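PDB 3LD2: putative acetyltransferase from Streptococcus mutans, which binds coenzyme A and probably transfers an acyl group from an acyl-coenzyme A to a substrate not yet known. Local coordinates for residues Q154-V157 with L158-K162; K54-S57 with E58-P62; I74-E78 with S79-F83; L130-I133 with F134-E137. All coordinates share one frame; numbering follows the deposited sequence.

Contact 1: residues Q154-V157 with L158-K162; sequences QEAV and LFYKK. With COA (coenzyme A), chain E.
A156 and Y160 meet one turn apart on helix 154-162, the A156 methyl CB lying 4.1 Å from CE2 of the tyrosine ring, beside the backbone bond from Y160 N to A156 O. The neighbouring bond, F159 N to E155 O at 2.8 Å, fixes the backbone of F159, which also faces the cofactor. Followed outward, F159 first sets its CB against the carbonyl oxygens of E155 and A156. With CG anti to the backbone N (chi1 -175°), the ring then swings off the helix to coenzyme A: CD1 approaches the ribose oxygen O4B edge-on at 3.2 Å, CE1 reaches the pyrophosphate oxygen O3A at 3.4 Å, and CCP lies over one face toward the rim. The same side of the helix carries L158, whose CD1 touches adenine C2A at 3.4 Å, and E155, whose CB packs against N6A. One turn on from L158, the kinked chain of K162 brings NZ to O3B, to which it donates at 3.0 Å. V157 packs on L185 and Y187 of strand 180-190. Carbon surfaces thus flank adenine, ribose and pantetheine, while a lysine, probably charged, would help to offset the 3'-phosphate charge.

Contact 2: residues K54-S57 with E58-P62; sequences KTWS and EQNTP. With COA (coenzyme A), chain E.
E58 to T61 fold back on S57, whose carbonyl takes two backbone N-H groups; E58 begins the turn after helix 45-55. Q59 comes next and lays its CB 3.6 Å from OG of S57; its amide oxygen OE1 is hydrogen-bonded to NZ of K178. N60 carries most of the contact. Its backbone N donates to S57 O at 2.9 Å. A chi1 of 58° sets CG between the backbone N and the carbonyl carbon and folds the amide back over the bend: ND2 donates to T55 O at 3.0 Å, with that oxygen almost in the amide plane, while OD1 accepts from S57 N at 3.1 Å, with the donor above the carbonyl plane. OD1 also sits at the edge of the W56 indole, 3.2 Å from CE3, with ring and amide planes 87° apart. T61 closes the bend, its N giving S57 O a second bond and its CG2 resting near CB of W56. The pantetheine arm of coenzyme A runs past this surface: C7P meets CG2 of T55, C6P meets ND2 of N60, and the thiol sulfur S1P lies 3.6 Å from CH2 at the indole edge. Held from both ends, the N60 amide has its rotation fixed, and the bend offers the arm a surface of the T55 methyl, the indole edge and the N60 amide.

Contact 3: residues I74-E78 with S79-F83; sequences IQKFE and SNTHF
S79 OG donates to Q75 O at 2.5 Å, at the end of helix 70-77. The serine reaches back because its OG stands between the backbone N and the carbonyl carbon, chi1 42°. K76 O accepts two backbone donors from opposite faces of its carbonyl plane: S79 N at 3.0 Å, well above the plane, and T81 N at 3.2 Å. The chain thus leaves the helix through a type I turn, F77 to N80, and N80 takes a positive phi of 91° before the backbone extends into strand 82-88, which pairs with strand 92-100 in the mixed sheet of the GNAT fold. Apolar contacts then bind the strand to the last helical turn. F83 projects toward the helix and brings CZ within 3.9 Å of CB of K76, which lies at the ring edge, and CE2 within 4.0 Å of CA of F77. The two phenyl side chains cross obliquely, F77 CD1 and F83 CD2 being 4.1 Å apart, and both pack on M40. T81 sets CB beside K76 O, and its side chain also touches D97 and S99 of strand 92-100.

Contact 4: residues L130-I133 with F134-E137; sequences LVQI and FLNE
Helix 126-138 is the crossover of a beta-alpha-beta unit, running between the parallel strands 110-117 and 144-150, and here L130, V131 and Q132 meet F134, L135 and N136 one turn further along. Regular helical bonds join the turns: F134 N to L130 O at 3.0 Å and L135 N to V131 O at 2.9 Å, with E137 N to I133 O continuing the series. Over this frame V131 and L135 lie side by side and point the same way, CG1 of the valine 3.9 Å from CD1 of the leucine, whose CG is also 3.3 Å from V131 O. The F134 ring turns its edge to the same carbonyl: V131 O lies near the ring plane, 3.8 Å from CD2, and with CG anti to the backbone N (chi1 158°) the ring stands out from the helix toward the sheet. N136 uses its side chain to bond back to its own helix. Its ND2 donates to Q132 O at 2.9 Å in a fairly straight bond, with the oxygen 4° out of the amide plane, while the backbone N of N136 reaches that oxygen at 3.3 Å from the opposite face of the carbonyl. Q132 O is therefore gripped twice, and the amide is held further because OD1 accepts from K139. Toward the sheet, L130 packs on I37, A86, L96 and I115, and I133 on I37 and L84. F134 meets F113 and, edge to face, Y98. Together these side chains seat the helix on strands 35-39, 82-88, 92-100 and 110-117.

In the fold
From the N terminus, strand 35-39 leads to helix 45-55, and contact 2 makes the bend that leaves it. Contact 3 then closes the turn from helix 70-77 into strand 82-88, contact 4 lies within the crossover helix 126-138, and contact 1 within helix 154-162. Each is local and they follow in series, so none nests within or crosses another. Contacts 1 and 2, centres about 15 Å apart, do not touch but both line the coenzyme A site. Contacts 1 and 4 do meet, CE2 of F159 lying 3.8 Å from CG2 of V131, where helices 126-138 and 154-162 touch. Contact 3 stands on the opposite side of the chain's centre from contact 1, about 26 Å away between centres.

Contact 1: residues Q154-V157 with L158-K162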
# COMPACT_ATOMS: atom_id res chain seq x y z
N GLN A 154 -2.43 5.64 -12.65
CA GLN A 154 -3.05 4.84 -13.69
C GLN A 154 -2.85 3.36 -13.49
O GLN A 154 -3.77 2.58 -13.74
CB GLN A 154 -2.44 5.23 -15.04
CG GLN A 154 -3.00 4.47 -16.21
CD GLN A 154 -2.65 5.15 -17.49
OE1 GLN A 154 -2.27 6.33 -17.49
NE2 GLN A 154 -2.76 4.42 -18.61
N GLU A 155 -1.66 2.95 -13.06
CA GLU A 155 -1.40 1.52 -12.89
C GLU A 155 -2.08 0.97 -11.65
O GLU A 155 -2.55 -0.18 -11.67
CB GLU A 155 0.10 1.19 -12.88
CG GLU A 155 0.98 2.21 -12.22
CD GLU A 155 1.33 3.35 -13.15
OE1 GLU A 155 1.44 4.51 -12.68
OE2 GLU A 155 1.49 3.07 -14.37
N ALA A 156 -2.15 1.77 -10.58
CA ALA A 156 -2.88 1.37 -9.38
C ALA A 156 -4.37 1.21 -9.67
O ALA A 156 -5.01 0.24 -9.24
CB ALA A 156 -2.65 2.35 -8.24
N VAL A 157 -4.93 2.16 -10.42
CA VAL A 157 -6.32 2.07 -10.80
C VAL A 157 -6.58 0.70 -11.44
O VAL A 157 -7.55 0.02 -11.10
CB VAL A 157 -6.74 3.25 -11.76
CG1 VAL A 157 -8.04 2.95 -12.45
CG2 VAL A 157 -6.84 4.57 -10.99
N LEU A 158 -5.71 0.29 -12.35
CA LEU A 158 -5.96 -0.91 -13.13
C LEU A 158 -5.71 -2.16 -12.29
O LEU A 158 -6.47 -3.13 -12.33
CB LEU A 158 -5.09 -0.92 -14.38
CG LEU A 158 -5.51 0.13 -15.41
CD1 LEU A 158 -4.57 0.13 -16.60
CD2 LEU A 158 -6.96 -0.11 -15.88
N PHE A 159 -4.62 -2.12 -11.53
CA PHE A 159 -4.27 -3.14 -10.55
C PHE A 159 -5.46 -3.47 -9.64
O PHE A 159 -5.90 -4.62 -9.58
CB PHE A 159 -3.08 -2.62 -9.73
CG PHE A 159 -2.51 -3.61 -8.75
CD1 PHE A 159 -1.93 -4.78 -9.18
CD2 PHE A 159 -2.53 -3.33 -7.39
CE1 PHE A 159 -1.37 -5.67 -8.26
CE2 PHE A 159 -1.98 -4.20 -6.46
CZ PHE A 159 -1.40 -5.38 -6.90
N TYR A 160 -5.98 -2.45 -8.95
CA TYR A 160 -7.02 -2.67 -7.95
C TYR A 160 -8.32 -3.20 -8.54
O TYR A 160 -8.95 -4.10 -7.97
CB TYR A 160 -7.28 -1.42 -7.12
CG TYR A 160 -6.16 -1.11 -6.17
CD1 TYR A 160 -5.61 -2.11 -5.37
CD2 TYR A 160 -5.64 0.17 -6.06
CE1 TYR A 160 -4.57 -1.84 -4.48
CE2 TYR A 160 -4.61 0.46 -5.18
CZ TYR A 160 -4.08 -0.55 -4.39
OH TYR A 160 -3.05 -0.27 -3.51
N LYS A 161 -8.70 -2.67 -9.70
CA LYS A 161 -9.86 -3.18 -10.42
C LYS A 161 -9.63 -4.64 -10.80
O LYS A 161 -10.52 -5.49 -10.65
CB LYS A 161 -10.11 -2.37 -11.68
CG LYS A 161 -11.49 -2.62 -12.27
CD LYS A 161 -12.53 -1.90 -11.40
CE LYS A 161 -13.90 -2.62 -11.34
NZ LYS A 161 -14.71 -1.89 -10.33
N LYS A 162 -8.44 -4.93 -11.31
CA LYS A 162 -8.11 -6.29 -11.72
C LYS A 162 -8.25 -7.28 -10.55
O LYS A 162 -8.85 -8.34 -10.70
CB LYS A 162 -6.71 -6.33 -12.35
CG LYS A 162 -6.33 -7.62 -13.05
CD LYS A 162 -7.32 -8.03 -14.15
CE LYS A 162 -6.60 -8.75 -15.31
NZ LYS A 162 -5.46 -9.59 -14.87
N1A COA E . -0.56 -0.99 -17.13
C2A COA E . -1.82 -1.76 -17.30
N3A COA E . -2.24 -2.72 -16.22
C4A COA E . -1.42 -2.87 -15.03
C5A COA E . -0.19 -2.09 -14.86
C6A COA E . 0.25 -1.14 -15.92
N6A COA E . 1.48 -0.40 -15.70
N7A COA E . 0.45 -2.42 -13.57
C8A COA E . -0.41 -3.39 -12.95
N9A COA E . -1.61 -3.60 -13.81
C1B COA E . -2.33 -4.73 -13.54
C2B COA E . -2.76 -5.81 -14.52
O2B COA E . -3.31 -5.58 -15.78
C3B COA E . -2.66 -7.10 -13.84
O3B COA E . -2.81 -8.33 -14.48
P3B COA E . -1.62 -8.77 -15.58
O7A COA E . -1.79 -10.40 -15.74
O8A COA E . -1.84 -8.05 -17.06
O9A COA E . -0.29 -8.39 -15.12
C4B COA E . -2.13 -6.82 -12.45
O4B COA E . -1.89 -5.37 -12.30
C5B COA E . -1.55 -7.71 -11.40
O5B COA E . -0.24 -7.33 -11.76
P1A COA E . 1.08 -7.28 -10.78
O1A COA E . 2.39 -7.79 -11.64
O2A COA E . 0.81 -8.14 -9.63
O3A COA E . 1.33 -5.75 -10.27
P2A COA E . 2.79 -5.15 -9.82
O4A COA E . 3.60 -4.64 -11.16
O5A COA E . 3.59 -6.13 -9.10
O6A COA E . 2.53 -3.82 -8.90
CBP COA E . 1.63 -1.77 -8.31
CCP COA E . 1.35 -3.07 -9.07
CDP COA E . 1.89 -2.15 -6.82
CEP COA E . 0.46 -0.76 -8.46
CAP COA E . 2.94 -1.15 -8.87
OAP COA E . 2.77 -0.52 -10.11
C9P COA E . 3.44 -0.07 -7.91
O9P COA E . 4.45 -0.28 -7.32
N8P COA E . 3.16 1.32 -8.23
C7P COA E . 4.12 2.24 -7.66
C6P COA E . 3.45 3.24 -6.71
C5P COA E . 2.21 2.64 -6.06
O5P COA E . 2.34 1.86 -5.17
N4P COA E . 0.88 3.07 -6.43
C3P COA E . -0.24 3.01 -5.47
C2P COA E . -0.11 1.95 -4.37
S1P COA E . -0.09 2.80 -2.76

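Contact 2: residues K54-S57 with E58-P62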
# COMPACT_ATOMS: atom_id res chain seq x y z
N LYS A 54 12.32 5.43 -3.83
CA LYS A 54 12.51 5.41 -5.28
C LYS A 54 11.15 5.31 -5.94
O LYS A 54 11.01 5.59 -7.13
CB LYS A 54 13.38 4.22 -5.76
CG LYS A 54 14.85 4.26 -5.33
CD LYS A 54 15.49 2.87 -5.38
CE LYS A 54 16.89 2.87 -4.74
NZ LYS A 54 17.74 1.74 -5.23
N THR A 55 10.16 4.89 -5.16
CA THR A 55 8.82 4.61 -5.68
C THR A 55 7.82 5.77 -5.61
O THR A 55 6.96 5.90 -6.48
CB THR A 55 8.20 3.41 -4.94
OG1 THR A 55 9.12 2.31 -4.95
CG2 THR A 55 6.90 3.00 -5.61
N TRP A 56 7.90 6.61 -4.58
CA TRP A 56 6.86 7.62 -4.39
C TRP A 56 7.15 8.89 -5.18
O TRP A 56 8.25 9.45 -5.11
CB TRP A 56 6.62 7.94 -2.91
CG TRP A 56 6.31 6.72 -2.09
CD1 TRP A 56 7.06 6.20 -1.07
CD2 TRP A 56 5.17 5.84 -2.23
NE1 TRP A 56 6.47 5.05 -0.57
CE2 TRP A 56 5.31 4.81 -1.27
CE3 TRP A 56 4.06 5.83 -3.07
CZ2 TRP A 56 4.38 3.79 -1.13
CZ3 TRP A 56 3.12 4.80 -2.93
CH2 TRP A 56 3.29 3.80 -1.97
N SER A 57 6.16 9.32 -5.95
CA SER A 57 6.26 10.52 -6.76
C SER A 57 4.96 11.28 -6.63
O SER A 57 3.97 10.72 -6.15
CB SER A 57 6.51 10.18 -8.22
OG SER A 57 5.55 9.24 -8.69
N GLU A 58 4.97 12.53 -7.06
CA GLU A 58 3.78 13.37 -7.09
C GLU A 58 2.72 12.77 -7.98
O GLU A 58 1.59 13.24 -8.01
CB GLU A 58 4.13 14.77 -7.57
CG GLU A 58 5.00 15.52 -6.58
CD GLU A 58 5.10 17.00 -6.87
OE1 GLU A 58 5.60 17.35 -7.97
OE2 GLU A 58 4.70 17.81 -5.99
N GLN A 59 3.08 11.72 -8.71
CA GLN A 59 2.10 11.01 -9.52
C GLN A 59 1.25 10.00 -8.69
O GLN A 59 0.14 9.66 -9.07
CB GLN A 59 2.79 10.30 -10.70
CG GLN A 59 1.85 9.75 -11.78
CD GLN A 59 1.43 10.82 -12.80
OE1 GLN A 59 1.21 11.99 -12.45
NE2 GLN A 59 1.29 10.41 -14.06
N ASN A 60 1.76 9.53 -7.55
CA ASN A 60 1.03 8.49 -6.81
C ASN A 60 0.73 8.82 -5.35
O ASN A 60 0.04 8.04 -4.68
CB ASN A 60 1.75 7.14 -6.91
CG ASN A 60 3.18 7.19 -6.38
OD1 ASN A 60 3.47 7.87 -5.40
ND2 ASN A 60 4.08 6.47 -7.05
N THR A 61 1.23 9.94 -4.85
CA THR A 61 0.92 10.38 -3.50
C THR A 61 0.85 11.92 -3.45
O THR A 61 1.56 12.58 -4.20
CB THR A 61 1.99 9.85 -2.50
OG1 THR A 61 1.76 10.43 -1.22
CG2 THR A 61 3.40 10.24 -2.94
N PRO A 62 -0.02 12.50 -2.59
CA PRO A 62 -0.13 13.96 -2.45
C PRO A 62 0.71 14.52 -1.30
O PRO A 62 0.81 15.74 -1.16
CB PRO A 62 -1.61 14.18 -2.12
CG PRO A 62 -2.20 12.79 -1.90
CD PRO A 62 -1.08 11.80 -1.85
N1A COA E . -0.56 -0.99 -17.13
C2A COA E . -1.82 -1.76 -17.30
N3A COA E . -2.24 -2.72 -16.22
C4A COA E . -1.42 -2.87 -15.03
C5A COA E . -0.19 -2.09 -14.86
C6A COA E . 0.25 -1.14 -15.92
N6A COA E . 1.48 -0.40 -15.70
N7A COA E . 0.45 -2.42 -13.57
C8A COA E . -0.41 -3.39 -12.95
N9A COA E . -1.61 -3.60 -13.81
C1B COA E . -2.33 -4.73 -13.54
C2B COA E . -2.76 -5.81 -14.52
O2B COA E . -3.31 -5.58 -15.78
C3B COA E . -2.66 -7.10 -13.84
O3B COA E . -2.81 -8.33 -14.48
P3B COA E . -1.62 -8.77 -15.58
O7A COA E . -1.79 -10.40 -15.74
O8A COA E . -1.84 -8.05 -17.06
O9A COA E . -0.29 -8.39 -15.12
C4B COA E . -2.13 -6.82 -12.45
O4B COA E . -1.89 -5.37 -12.30
C5B COA E . -1.55 -7.71 -11.40
O5B COA E . -0.24 -7.33 -11.76
P1A COA E . 1.08 -7.28 -10.78
O1A COA E . 2.39 -7.79 -11.64
O2A COA E . 0.81 -8.14 -9.63
O3A COA E . 1.33 -5.75 -10.27
P2A COA E . 2.79 -5.15 -9.82
O4A COA E . 3.60 -4.64 -11.16
O5A COA E . 3.59 -6.13 -9.10
O6A COA E . 2.53 -3.82 -8.90
CBP COA E . 1.63 -1.77 -8.31
CCP COA E . 1.35 -3.07 -9.07
CDP COA E . 1.89 -2.15 -6.82
CEP COA E . 0.46 -0.76 -8.46
CAP COA E . 2.94 -1.15 -8.87
OAP COA E . 2.77 -0.52 -10.11
C9P COA E . 3.44 -0.07 -7.91
O9P COA E . 4.45 -0.28 -7.32
N8P COA E . 3.16 1.32 -8.23
C7P COA E . 4.12 2.24 -7.66
C6P COA E . 3.45 3.24 -6.71
C5P COA E . 2.21 2.64 -6.06
O5P COA E . 2.34 1.86 -5.17
N4P COA E . 0.88 3.07 -6.43
C3P COA E . -0.24 3.01 -5.47
C2P COA E . -0.11 1.95 -4.37
S1P COA E . -0.09 2.80 -2.76

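Contact 3: residues I74-E78 with S79-F83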
# COMPACT_ATOMS: atom_id res chain seq x y z
N ILE A 74 10.20 2.68 11.64
CA ILE A 74 10.27 2.07 12.96
C ILE A 74 9.06 2.49 13.79
O ILE A 74 8.44 1.66 14.46
CB ILE A 74 11.57 2.46 13.68
CG1 ILE A 74 12.79 1.90 12.93
CG2 ILE A 74 11.56 1.99 15.12
CD1 ILE A 74 14.08 2.59 13.29
N GLN A 75 8.73 3.77 13.74
CA GLN A 75 7.56 4.31 14.44
C GLN A 75 6.34 3.46 14.15
O GLN A 75 5.57 3.10 15.06
CB GLN A 75 7.27 5.72 13.95
CG GLN A 75 6.66 6.63 14.99
CD GLN A 75 7.71 7.36 15.80
OE1 GLN A 75 8.92 7.17 15.60
NE2 GLN A 75 7.27 8.21 16.73
N LYS A 76 6.18 3.16 12.87
CA LYS A 76 5.06 2.36 12.39
C LYS A 76 5.16 0.95 12.89
O LYS A 76 4.18 0.40 13.38
CB LYS A 76 4.99 2.37 10.86
CG LYS A 76 4.49 3.67 10.31
CD LYS A 76 4.82 3.83 8.85
CE LYS A 76 3.70 3.31 7.99
NZ LYS A 76 3.57 4.20 6.78
N PHE A 77 6.34 0.38 12.75
CA PHE A 77 6.57 -0.98 13.20
C PHE A 77 6.22 -1.10 14.69
O PHE A 77 5.60 -2.08 15.11
CB PHE A 77 8.02 -1.36 12.94
CG PHE A 77 8.29 -2.83 13.05
CD1 PHE A 77 7.50 -3.74 12.37
CD2 PHE A 77 9.33 -3.30 13.83
CE1 PHE A 77 7.74 -5.09 12.45
CE2 PHE A 77 9.58 -4.67 13.92
CZ PHE A 77 8.79 -5.57 13.23
N GLU A 78 6.61 -0.09 15.47
CA GLU A 78 6.36 -0.01 16.91
C GLU A 78 4.93 0.41 17.31
O GLU A 78 4.61 0.47 18.51
CB GLU A 78 7.35 0.94 17.57
CG GLU A 78 8.81 0.52 17.41
CD GLU A 78 9.76 1.38 18.21
OE1 GLU A 78 9.35 2.47 18.68
OE2 GLU A 78 10.94 0.99 18.36
N SER A 79 4.09 0.70 16.33
CA SER A 79 2.71 1.05 16.67
C SER A 79 1.71 0.19 15.92
O SER A 79 0.61 0.62 15.63
CB SER A 79 2.44 2.54 16.46
OG SER A 79 3.03 2.99 15.25
N ASN A 80 2.11 -1.01 15.59
CA ASN A 80 1.16 -2.04 15.17
C ASN A 80 0.85 -2.15 13.69
O ASN A 80 0.10 -3.03 13.27
CB ASN A 80 -0.09 -2.01 16.07
CG ASN A 80 0.25 -2.33 17.55
OD1 ASN A 80 0.87 -3.36 17.83
ND2 ASN A 80 -0.09 -1.43 18.46
N THR A 81 1.47 -1.29 12.88
CA THR A 81 1.42 -1.48 11.44
C THR A 81 2.23 -2.73 11.10
O THR A 81 3.34 -2.90 11.58
CB THR A 81 2.01 -0.28 10.72
OG1 THR A 81 1.41 0.91 11.22
CG2 THR A 81 1.76 -0.40 9.22
N HIS A 82 1.69 -3.61 10.28
CA HIS A 82 2.41 -4.81 9.89
C HIS A 82 2.94 -4.70 8.45
O HIS A 82 2.35 -4.01 7.63
CB HIS A 82 1.53 -6.03 10.05
CG HIS A 82 0.70 -6.00 11.30
ND1 HIS A 82 1.25 -6.03 12.57
CD2 HIS A 82 -0.65 -5.94 11.48
CE1 HIS A 82 0.28 -5.98 13.47
NE2 HIS A 82 -0.88 -5.93 12.83
N PHE A 83 4.06 -5.37 8.16
CA PHE A 83 4.72 -5.29 6.85
C PHE A 83 4.95 -6.66 6.21
O PHE A 83 5.59 -7.54 6.80
CB PHE A 83 6.07 -4.59 6.96
CG PHE A 83 6.01 -3.19 7.51
CD1 PHE A 83 6.32 -2.10 6.69
CD2 PHE A 83 5.67 -2.95 8.83
CE1 PHE A 83 6.30 -0.80 7.18
CE2 PHE A 83 5.64 -1.65 9.33
CZ PHE A 83 5.96 -0.57 8.50

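Contact 4: residues L130-I133 with F134-E137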
# COMPACT_ATOMS: atom_id res chain seq x y z
N LEU A 130 1.43 -10.15 -3.06
CA LEU A 130 1.41 -9.42 -1.81
C LEU A 130 -0.05 -9.24 -1.34
O LEU A 130 -0.44 -9.64 -0.23
CB LEU A 130 2.08 -8.06 -1.98
CG LEU A 130 3.50 -7.72 -1.47
CD1 LEU A 130 4.25 -8.81 -0.70
CD2 LEU A 130 4.37 -7.12 -2.59
N VAL A 131 -0.87 -8.68 -2.23
CA VAL A 131 -2.26 -8.37 -1.91
C VAL A 131 -2.96 -9.62 -1.45
O VAL A 131 -3.79 -9.59 -0.54
CB VAL A 131 -2.97 -7.72 -3.14
CG1 VAL A 131 -4.49 -7.81 -3.02
CG2 VAL A 131 -2.50 -6.28 -3.30
N GLN A 132 -2.60 -10.73 -2.07
CA GLN A 132 -3.27 -11.98 -1.79
C GLN A 132 -2.96 -12.52 -0.40
O GLN A 132 -3.84 -13.04 0.28
CB GLN A 132 -2.90 -13.01 -2.83
CG GLN A 132 -4.09 -13.66 -3.45
CD GLN A 132 -4.94 -12.66 -4.23
OE1 GLN A 132 -4.41 -11.90 -5.05
NE2 GLN A 132 -6.25 -12.67 -3.99
N ILE A 133 -1.71 -12.43 0.05
CA ILE A 133 -1.51 -12.95 1.38
C ILE A 133 -2.07 -11.96 2.39
O ILE A 133 -2.70 -12.36 3.36
CB ILE A 133 -0.08 -13.57 1.67
CG1 ILE A 133 0.85 -12.57 2.33
CG2 ILE A 133 0.54 -14.21 0.42
CD1 ILE A 133 1.68 -11.87 1.29
N PHE A 134 -1.90 -10.67 2.12
CA PHE A 134 -2.55 -9.65 2.95
C PHE A 134 -4.03 -10.00 3.18
O PHE A 134 -4.49 -10.07 4.31
CB PHE A 134 -2.42 -8.26 2.33
CG PHE A 134 -3.47 -7.27 2.80
CD1 PHE A 134 -3.39 -6.69 4.07
CD2 PHE A 134 -4.52 -6.89 1.97
CE1 PHE A 134 -4.35 -5.77 4.52
CE2 PHE A 134 -5.48 -5.96 2.39
CZ PHE A 134 -5.40 -5.40 3.68
N LEU A 135 -4.76 -10.21 2.09
CA LEU A 135 -6.18 -10.45 2.20
C LEU A 135 -6.46 -11.62 3.11
O LEU A 135 -7.41 -11.58 3.90
CB LEU A 135 -6.82 -10.67 0.83
CG LEU A 135 -7.03 -9.42 -0.03
CD1 LEU A 135 -7.45 -9.81 -1.43
CD2 LEU A 135 -8.07 -8.46 0.58
N ASN A 136 -5.64 -12.67 3.03
CA ASN A 136 -5.83 -13.82 3.90
C ASN A 136 -5.41 -13.63 5.35
O ASN A 136 -5.88 -14.35 6.22
CB ASN A 136 -5.21 -15.09 3.31
CG ASN A 136 -6.02 -15.63 2.14
OD1 ASN A 136 -6.92 -16.45 2.32
ND2 ASN A 136 -5.72 -15.13 0.93
N GLU A 137 -4.53 -12.66 5.62
CA GLU A 137 -4.24 -12.24 6.98
C GLU A 137 -5.46 -11.61 7.66
O GLU A 137 -5.83 -11.99 8.76
CB GLU A 137 -3.12 -11.21 7.00
CG GLU A 137 -1.76 -11.79 6.76
CD GLU A 137 -1.49 -12.98 7.68
OE1 GLU A 137 -0.73 -13.88 7.26
OE2 GLU A 137 -2.07 -13.01 8.80